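Local coordinates for dihydrolipoyl dehydrogenase (Elizabethkingia anophelis NUHP1, PDB 6UZI) that catalyses, with bound FAD, the oxidation of dihydrolipoyl groups on carrier proteins, passing the electrons to NAD(+) to form NADH, at the interface of chains A and B. Residues are numbered along the deposited sequence; one frame, centred on the assembly and turned at random. Chains: chain A/B, Dihydrolipoyl dehydrogenase.

Contact 1: the interface of chains A and B. Residues chain A 24-25, 28, 110, 333; chain B 453, 458, 473-474.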
ATOM      1  N   TYR A  24     -14.221  -7.835  21.122  1.00 35.82           N
ATOM      2  CA  TYR A  24     -15.345  -8.159  20.253  1.00 35.75           C
ATOM      3  C   TYR A  24     -14.955  -9.131  19.145  1.00 41.80           C
ATOM      4  O   TYR A  24     -15.807  -9.894  18.668  1.00 43.66           O
ATOM      5  CB  TYR A  24     -15.976  -6.874  19.701  1.00 29.91           C
ATOM      6  CG  TYR A  24     -15.314  -6.231  18.506  1.00 32.87           C
ATOM      7  CD1 TYR A  24     -15.584  -6.660  17.215  1.00 34.81           C
ATOM      8  CD2 TYR A  24     -14.456  -5.154  18.669  1.00 47.16           C
ATOM      9  CE1 TYR A  24     -14.988  -6.059  16.120  1.00 40.96           C
ATOM     10  CE2 TYR A  24     -13.857  -4.544  17.581  1.00 47.53           C
ATOM     11  CZ  TYR A  24     -14.128  -5.001  16.309  1.00 44.78           C
ATOM     12  OH  TYR A  24     -13.532  -4.395  15.227  1.00 49.83           O
ATOM     13  N   VAL A  25     -13.688  -9.148  18.732  1.00 28.53           N
ATOM     14  CA  VAL A  25     -13.274 -10.193  17.802  1.00 29.97           C
ATOM     15  C   VAL A  25     -13.292 -11.550  18.494  1.00 27.27           C
ATOM     16  O   VAL A  25     -13.782 -12.536  17.939  1.00 37.47           O
ATOM     17  CB  VAL A  25     -11.893  -9.868  17.204  1.00 37.65           C
ATOM     18  CG1 VAL A  25     -11.295 -11.086  16.529  1.00 30.61           C
ATOM     19  CG2 VAL A  25     -12.023  -8.721  16.205  1.00 43.99           C
ATOM     20  N   ILE A  28     -16.900 -12.747  18.581  1.00 38.13           N
ATOM     21  CA  ILE A  28     -17.367 -13.262  17.296  1.00 35.24           C
ATOM     22  C   ILE A  28     -16.815 -14.657  17.056  1.00 36.93           C
ATOM     23  O   ILE A  28     -17.535 -15.564  16.619  1.00 36.12           O
ATOM     24  CB  ILE A  28     -16.977 -12.303  16.158  1.00 38.25           C
ATOM     25  CG1 ILE A  28     -17.721 -10.976  16.299  1.00 42.19           C
ATOM     26  CG2 ILE A  28     -17.251 -12.929  14.808  1.00 32.92           C
ATOM     27  CD1 ILE A  28     -17.292  -9.937  15.297  1.00 38.99           C
ATOM     28  N   LEU A 110     -22.340  -6.378  13.842  1.00 35.78           N
ATOM     29  CA  LEU A 110     -21.668  -7.670  13.927  1.00 44.65           C
ATOM     30  C   LEU A 110     -22.135  -8.452  15.147  1.00 50.72           C
ATOM     31  O   LEU A 110     -22.301  -9.676  15.083  1.00 59.26           O
ATOM     32  CB  LEU A 110     -20.155  -7.478  13.976  1.00 40.32           C
ATOM     33  CG  LEU A 110     -19.529  -6.914  12.705  1.00 37.88           C
ATOM     34  CD1 LEU A 110     -18.037  -6.808  12.888  1.00 35.22           C
ATOM     35  CD2 LEU A 110     -19.875  -7.749  11.495  1.00 34.90           C
ATOM     36  N   GLU A 333      -6.571  -8.654  18.629  1.00 37.32           N
ATOM     37  CA  GLU A 333      -7.448  -9.429  17.761  1.00 31.40           C
ATOM     38  C   GLU A 333      -6.972 -10.874  17.638  1.00 36.65           C
ATOM     39  O   GLU A 333      -7.765 -11.815  17.761  1.00 34.72           O
ATOM     40  CB  GLU A 333      -7.527  -8.757  16.394  1.00 28.74           C
ATOM     41  CG  GLU A 333      -8.488  -7.600  16.331  1.00 41.24           C
ATOM     42  CD  GLU A 333      -8.397  -6.832  15.023  1.00 53.17           C
ATOM     43  OE1 GLU A 333      -7.379  -6.971  14.311  1.00 56.40           O
ATOM     44  OE2 GLU A 333      -9.365  -6.119  14.689  1.00 65.06           O
TER
ATOM     45  N   HIS B 453      -3.425  -3.409  12.167  1.00 33.07           N
ATOM     46  CA  HIS B 453      -4.696  -2.733  12.338  1.00 30.88           C
ATOM     47  C   HIS B 453      -4.468  -1.287  12.758  1.00 40.55           C
ATOM     48  O   HIS B 453      -3.694  -1.034  13.692  1.00 51.84           O
ATOM     49  CB  HIS B 453      -5.556  -3.454  13.384  1.00 42.78           C
ATOM     50  CG  HIS B 453      -6.883  -2.803  13.622  1.00 55.92           C
ATOM     51  ND1 HIS B 453      -8.048  -3.254  13.040  1.00 64.71           N
ATOM     52  CD2 HIS B 453      -7.233  -1.749  14.394  1.00 53.34           C
ATOM     53  CE1 HIS B 453      -9.055  -2.496  13.432  1.00 52.99           C
ATOM     54  NE2 HIS B 453      -8.588  -1.579  14.256  1.00 50.75           N
ATOM     55  N   GLU B 458      -6.078  -5.575   5.869  1.00 29.54           N
ATOM     56  CA  GLU B 458      -6.991  -6.379   6.674  1.00 30.85           C
ATOM     57  C   GLU B 458      -8.122  -6.955   5.826  1.00 35.70           C
ATOM     58  O   GLU B 458      -8.704  -7.984   6.186  1.00 41.15           O
ATOM     59  CB  GLU B 458      -7.555  -5.547   7.828  1.00 34.92           C
ATOM     60  CG  GLU B 458      -6.505  -5.002   8.788  1.00 43.81           C
ATOM     61  CD  GLU B 458      -7.098  -4.526  10.098  1.00 50.87           C
ATOM     62  OE1 GLU B 458      -7.219  -5.347  11.030  1.00 69.17           O
ATOM     63  OE2 GLU B 458      -7.449  -3.330  10.188  1.00 50.83           O
ATOM     64  N   ILE B 473     -14.600 -12.201  10.098  1.00 43.95           N
ATOM     65  CA  ILE B 473     -14.915 -11.640  11.409  1.00 26.57           C
ATOM     66  C   ILE B 473     -15.715 -10.346  11.301  1.00 32.95           C
ATOM     67  O   ILE B 473     -16.668 -10.138  12.057  1.00 38.13           O
ATOM     68  CB  ILE B 473     -13.610 -11.429  12.202  1.00 25.83           C
ATOM     69  CG1 ILE B 473     -12.944 -12.776  12.495  1.00 26.23           C
ATOM     70  CG2 ILE B 473     -13.874 -10.645  13.485  1.00 30.66           C
ATOM     71  CD1 ILE B 473     -13.684 -13.599  13.539  1.00 33.16           C
ATOM     72  N   HIS B 474     -15.342  -9.447  10.388  1.00 37.69           N
ATOM     73  CA  HIS B 474     -15.916  -8.107  10.339  1.00 42.48           C
ATOM     74  C   HIS B 474     -16.966  -7.953   9.245  1.00 40.32           C
ATOM     75  O   HIS B 474     -17.227  -6.837   8.788  1.00 39.26           O
ATOM     76  CB  HIS B 474     -14.807  -7.070  10.177  1.00 40.68           C
ATOM     77  CG  HIS B 474     -13.890  -6.997  11.358  1.00 43.73           C
ATOM     78  ND1 HIS B 474     -12.820  -7.850  11.525  1.00 40.51           N
ATOM     79  CD2 HIS B 474     -13.905  -6.190  12.446  1.00 39.64           C
ATOM     80  CE1 HIS B 474     -12.208  -7.563  12.661  1.00 42.03           C
ATOM     81  NE2 HIS B 474     -12.847  -6.561  13.239  1.00 40.88           N
TER
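B:His474 and B:Ile473, close to the C-terminus of chain B, pack on the FAD-domain helix 21-32 of chain A in a two-fold symmetric homodimer interface that ties each subunit's tail to its partner. The B:His474 imidazole meets the phenol of A:Tyr24 tip to edge, the two planes 89° apart. The hydroxyl OH of A:Tyr24 lies in the imidazole plane and accepts a weak, bent hydrogen bond from B:His474 NE2 (3.0 Å). Histidine and tyrosine suit this place: each ring carries a polar atom at its edge, NE2-H against hydroxyl, beside carbons that pack. A:Tyr24 reaches it with CG in the crowded position between backbone N and carbonyl carbon (chi1 82°), and A:Val25 CG2 lies over one face of the phenol, toward its rim. The same methyl meets B:His474 CE1 at 3.7 Å, above the imidazole plane and beyond its rim, the side chains crossing near a right angle. Leucine and isoleucine side chains fit the rest of the seam: A:Leu110 CD1, from helix 89-113, presses on B:His474 CA (3.6 Å), while A:Ile28 CG2 meets the CD1 tip of B:Ile473 (3.8 Å). Further along, the extended A:Glu333 brings OE2 to 3.6 Å from B:His453 ND1, its carboxylate nearly upright to that ring. B:Glu458 lies on the same nitrogen's side, with OE1 at the imidazole edge, in plane and 3.0 Å from B:His453 ND1. This is the His-Glu pair of the family, which also binds a zinc ion that may come from purification or crystallisation. The interface thus carries the catalytic histidine of chain B to the partner's flavin domain, completing an active site that neither subunit forms alone.

Contact 2: the interface of chains A and B. Residues chain A 434-435, 438-439; chain B 445-446, 449.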
ATOM      1  N   VAL A 434       5.528  -9.585   6.224  1.00 32.77           N
ATOM      2  CA  VAL A 434       4.942 -10.493   7.206  1.00 32.50           C
ATOM      3  C   VAL A 434       4.721 -11.864   6.587  1.00 34.15           C
ATOM      4  O   VAL A 434       5.129 -12.889   7.146  1.00 40.83           O
ATOM      5  CB  VAL A 434       3.631  -9.916   7.769  1.00 32.01           C
ATOM      6  CG1 VAL A 434       3.047 -10.856   8.796  1.00 23.95           C
ATOM      7  CG2 VAL A 434       3.874  -8.568   8.400  1.00 26.23           C
ATOM      8  N   VAL A 435       4.091 -11.901   5.409  1.00 28.62           N
ATOM      9  CA  VAL A 435       3.839 -13.178   4.748  1.00 31.76           C
ATOM     10  C   VAL A 435       5.152 -13.836   4.359  1.00 38.37           C
ATOM     11  O   VAL A 435       5.326 -15.052   4.509  1.00 42.57           O
ATOM     12  CB  VAL A 435       2.919 -12.985   3.528  1.00 35.25           C
ATOM     13  CG1 VAL A 435       2.780 -14.288   2.760  1.00 35.87           C
ATOM     14  CG2 VAL A 435       1.556 -12.491   3.978  1.00 46.25           C
ATOM     15  N   GLU A 438       6.605 -15.422   7.379  1.00 33.91           N
ATOM     16  CA  GLU A 438       5.817 -16.573   7.799  1.00 38.23           C
ATOM     17  C   GLU A 438       6.239 -17.828   7.040  1.00 40.96           C
ATOM     18  O   GLU A 438       6.305 -18.923   7.614  1.00 37.29           O
ATOM     19  CB  GLU A 438       4.329 -16.286   7.596  1.00 37.51           C
ATOM     20  CG  GLU A 438       3.412 -17.297   8.260  1.00 59.84           C
ATOM     21  CD  GLU A 438       3.386 -17.155   9.771  1.00 75.47           C
ATOM     22  OE1 GLU A 438       3.102 -16.035  10.260  1.00 72.18           O
ATOM     23  OE2 GLU A 438       3.655 -18.161  10.467  1.00 80.46           O
ATOM     24  N   PHE A 439       6.592 -17.686   5.768  1.00 36.40           N
ATOM     25  CA  PHE A 439       7.061 -18.827   4.999  1.00 47.22           C
ATOM     26  C   PHE A 439       8.581 -18.943   5.008  1.00 52.04           C
ATOM     27  O   PHE A 439       9.146 -19.671   4.183  1.00 50.22           O
ATOM     28  CB  PHE A 439       6.504 -18.753   3.579  1.00 38.00           C
ATOM     29  CG  PHE A 439       5.043 -19.080   3.509  1.00 35.38           C
ATOM     30  CD1 PHE A 439       4.614 -20.399   3.531  1.00 35.10           C
ATOM     31  CD2 PHE A 439       4.094 -18.072   3.504  1.00 31.97           C
ATOM     32  CE1 PHE A 439       3.268 -20.712   3.493  1.00 35.88           C
ATOM     33  CE2 PHE A 439       2.744 -18.375   3.471  1.00 39.46           C
ATOM     34  CZ  PHE A 439       2.331 -19.699   3.465  1.00 42.02           C
TER
ATOM     35  N   ASP B 445      -3.962 -20.113   5.617  1.00 39.00           N
ATOM     36  CA  ASP B 445      -2.664 -19.543   5.977  1.00 31.19           C
ATOM     37  C   ASP B 445      -2.727 -18.032   6.108  1.00 41.46           C
ATOM     38  O   ASP B 445      -2.316 -17.466   7.128  1.00 47.57           O
ATOM     39  CB  ASP B 445      -1.605 -19.902   4.935  1.00 33.76           C
ATOM     40  CG  ASP B 445      -1.109 -21.316   5.057  1.00 34.53           C
ATOM     41  OD1 ASP B 445      -1.301 -21.932   6.128  1.00 31.55           O
ATOM     42  OD2 ASP B 445      -0.473 -21.784   4.090  1.00 41.24           O
ATOM     43  N   ILE B 446      -3.237 -17.360   5.077  1.00 39.47           N
ATOM     44  CA  ILE B 446      -3.296 -15.905   5.112  1.00 37.13           C
ATOM     45  C   ILE B 446      -4.250 -15.442   6.202  1.00 43.28           C
ATOM     46  O   ILE B 446      -3.993 -14.447   6.889  1.00 50.95           O
ATOM     47  CB  ILE B 446      -3.687 -15.363   3.725  1.00 31.43           C
ATOM     48  CG1 ILE B 446      -2.638 -15.778   2.697  1.00 34.43           C
ATOM     49  CG2 ILE B 446      -3.798 -13.851   3.743  1.00 26.71           C
ATOM     50  CD1 ILE B 446      -1.226 -15.381   3.074  1.00 26.41           C
ATOM     51  N   ILE B 449      -2.453 -15.128   9.587  1.00 44.32           N
ATOM     52  CA  ILE B 449      -1.272 -14.275   9.660  1.00 40.76           C
ATOM     53  C   ILE B 449      -1.671 -12.907  10.193  1.00 37.61           C
ATOM     54  O   ILE B 449      -2.740 -12.380   9.861  1.00 33.20           O
ATOM     55  CB  ILE B 449      -0.610 -14.179   8.274  1.00 44.02           C
ATOM     56  CG1 ILE B 449       0.085 -15.502   7.936  1.00 35.38           C
ATOM     57  CG2 ILE B 449       0.371 -13.027   8.215  1.00 43.51           C
ATOM     58  CD1 ILE B 449       0.770 -15.498   6.598  1.00 27.17           C
TER
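B:Ile449, just past helix 443-448, lies across the C-terminal part of helix 426-438 of chain A, an apolar contact between the dimerisation domains of the two subunits. It hides more surface than any other residue in the patch, and both arms of its branched side chain are used. The short arm, CG2, stands 3.5 Å from A:Val434 CG1; the two side chains run antiparallel, alongside each other. The long arm runs straight (chi2 -180°) and pushes CD1 against A:Glu438 CG at 3.6 Å. A:Glu438 here serves through its methylenes: a bend at chi2 (73°) lays the whole chain along the isoleucine, CB and CG against CD1 and the OE1 side of the carboxylate beside CG1, with A:Glu438 OE1 3.8 Å from B:Ile449 CG1. A glutamate at a helix end suits such a rim, since its aliphatic stem can pack against hydrocarbon. Beside these, A:Val435 packs more loosely, its CG2 lying 4.1 Å from the CD1 tips of both B:Ile449 and B:Ile446 and meeting each side chain at about a right angle. Compact beta-branched valines on consecutive helix positions give the isoleucines a firm, stiff surface. No polar atom of one chain is close enough to bond with the other, so shape and the burial of hydrocarbon carry this patch. At its margin A:Phe439, just after the helix, turns its far rim toward B:Asp445. The acid oxygen would be drawn mildly to the slightly positive hydrogens of the ring rim: B:Asp445 OD2 lies in the ring plane, 3.5 Å from A:Phe439 CZ, with the carboxylate turned 69° from the ring.

The C-alpha centres of contact 1 and contact 2 are about 18 Å apart, and no residue belongs to both. On chain B they are joined by the loop from helix 443-448 to helix 458-469: contact 2 grips its start and contact 1 includes its catalytic histidine. On chain A they use separate helices, 426-438 for contact 2 and 21-32, 89-113 and 329-343 for contact 1. Pairing of the dimerisation domains may therefore steady the loop that carries the active-site base. The two-fold axis repeats both contacts with the chains exchanged, so each subunit both gives and receives every one of these surfaces.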